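Local coordinates for epoxide hydrolase (PDB 3G02), which probably hydrolyses epoxides to vicinal diols, as an alpha/beta-hydrolase-fold enzyme in a variant made enantioselective by directed evolution, at residues R76-R81 with I295-S300. The protein carries 9 engineered substitutions. Numbering follows the deposited sequence.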
# COMPACT_ATOMS: atom_id res chain seq x y z
N ARG A 76 -7.00 6.42 29.22
CA ARG A 76 -8.09 6.30 30.21
C ARG A 76 -9.24 7.31 30.08
O ARG A 76 -10.40 6.90 30.14
CB ARG A 76 -7.54 6.26 31.65
CG ARG A 76 -6.67 5.05 31.97
CD ARG A 76 -7.44 3.73 31.86
NE ARG A 76 -6.57 2.60 32.16
CZ ARG A 76 -6.72 1.37 31.66
NH1 ARG A 76 -7.70 1.10 30.81
NH2 ARG A 76 -5.86 0.42 32.00
N PRO A 77 -8.95 8.62 29.91
CA PRO A 77 -10.05 9.56 29.67
C PRO A 77 -10.88 9.24 28.42
O PRO A 77 -12.11 9.39 28.44
CB PRO A 77 -9.34 10.91 29.50
CG PRO A 77 -8.07 10.75 30.27
CD PRO A 77 -7.66 9.33 29.99
N PHE A 78 -10.22 8.81 27.35
CA PHE A 78 -10.93 8.39 26.15
C PHE A 78 -11.79 7.15 26.41
O PHE A 78 -12.95 7.09 26.00
CB PHE A 78 -9.94 8.13 25.01
CG PHE A 78 -10.57 7.60 23.75
CD1 PHE A 78 -11.56 8.31 23.08
CD2 PHE A 78 -10.15 6.38 23.22
CE1 PHE A 78 -12.13 7.81 21.90
CE2 PHE A 78 -10.71 5.88 22.05
CZ PHE A 78 -11.70 6.59 21.39
N GLU A 79 -11.21 6.18 27.11
CA GLU A 79 -11.93 4.97 27.51
C GLU A 79 -13.17 5.33 28.34
O GLU A 79 -14.24 4.75 28.14
CB GLU A 79 -11.01 4.05 28.30
CG GLU A 79 -11.60 2.70 28.64
CD GLU A 79 -10.59 1.83 29.35
OE1 GLU A 79 -10.27 2.13 30.52
OE2 GLU A 79 -10.11 0.85 28.73
N ALA A 80 -13.02 6.28 29.26
CA ALA A 80 -14.15 6.75 30.06
C ALA A 80 -15.25 7.36 29.19
O ALA A 80 -16.44 7.14 29.44
CB ALA A 80 -13.69 7.74 31.11
N ARG A 81 -14.85 8.09 28.15
CA ARG A 81 -15.80 8.64 27.18
C ARG A 81 -16.51 7.53 26.42
O ARG A 81 -17.72 7.59 26.21
CB ARG A 81 -15.10 9.61 26.22
CG ARG A 81 -16.05 10.34 25.28
CD ARG A 81 -15.39 11.54 24.63
NE ARG A 81 -14.45 11.17 23.58
CZ ARG A 81 -14.78 10.93 22.31
NH1 ARG A 81 -16.04 11.00 21.92
NH2 ARG A 81 -13.84 10.61 21.43
N ILE A 295 -6.91 11.80 16.46
CA ILE A 295 -6.19 10.83 15.63
C ILE A 295 -5.52 9.76 16.50
O ILE A 295 -5.63 8.57 16.20
CB ILE A 295 -5.17 11.52 14.68
CG1 ILE A 295 -5.91 12.48 13.73
CG2 ILE A 295 -4.37 10.47 13.89
CD1 ILE A 295 -5.03 13.20 12.72
N LEU A 296 -4.86 10.17 17.58
CA LEU A 296 -4.24 9.20 18.49
C LEU A 296 -5.26 8.27 19.14
O LEU A 296 -4.99 7.08 19.30
CB LEU A 296 -3.37 9.90 19.55
CG LEU A 296 -2.11 10.59 19.02
CD1 LEU A 296 -1.35 11.25 20.17
CD2 LEU A 296 -1.20 9.63 18.27
N GLU A 297 -6.43 8.80 19.50
CA GLU A 297 -7.51 7.99 20.06
C GLU A 297 -7.97 6.91 19.07
O GLU A 297 -8.08 5.74 19.43
CB GLU A 297 -8.71 8.87 20.44
CG GLU A 297 -8.51 9.70 21.70
CD GLU A 297 -9.61 10.72 21.93
OE1 GLU A 297 -10.49 10.90 21.06
OE2 GLU A 297 -9.60 11.35 23.01
N MET A 298 -8.24 7.32 17.83
CA MET A 298 -8.75 6.40 16.82
C MET A 298 -7.74 5.33 16.45
O MET A 298 -8.09 4.16 16.30
CB MET A 298 -9.21 7.15 15.56
CG MET A 298 -10.33 8.16 15.78
SD MET A 298 -11.73 7.53 16.73
CE MET A 298 -13.00 8.73 16.28
N VAL A 299 -6.49 5.74 16.29
CA VAL A 299 -5.42 4.80 15.96
C VAL A 299 -5.15 3.84 17.12
O VAL A 299 -4.99 2.64 16.90
CB VAL A 299 -4.13 5.54 15.49
CG1 VAL A 299 -2.97 4.57 15.33
CG2 VAL A 299 -4.38 6.27 14.17
N SER A 300 -5.12 4.36 18.35
CA SER A 300 -4.93 3.51 19.53
C SER A 300 -6.06 2.50 19.66
O SER A 300 -5.82 1.34 19.97
CB SER A 300 -4.83 4.35 20.80
OG SER A 300 -3.70 5.20 20.75
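Helix-to-helix packing between the short helix 75-82, which precedes the first strand of the sheet, 87-92, and helix 292-304 is carried mainly by the Phe78 ring, laid flat against the side chain of Glu297. CG of Phe78 stands anti to the backbone N (chi1 176°), which sends the ring out to the other helix, where Glu297 CB sits 3.7 Å from the ring centroid almost on its normal, a CH-pi contact. From there the extended glutamate chain runs over the same face, and its carboxylate stacks on the ring with the two planes 17° apart; Glu297 CD comes within 3.3 Å of Phe78 CD1. Helix 292-304 belongs to the helical insertion between strands 209-214 and 340-345, consistent with the lid of alpha/beta-hydrolase-fold epoxide hydrolases; the contact lies away from the predicted catalytic residues. One turn after Phe78, Arg81 brings NH2 to Glu297 OE1 at 3.4 Å, a salt bridge whose hydrogen bond is long and weak (146°). OE2 lies close to the like-charged Glu293, so the arginine may partly offset that crowding of negative charge. Trp75 meets the Phe78 ring edge-to-face. Away from this interface, Arg76 NH1 forms a salt bridge with Glu79 OE1 at 2.8 Å.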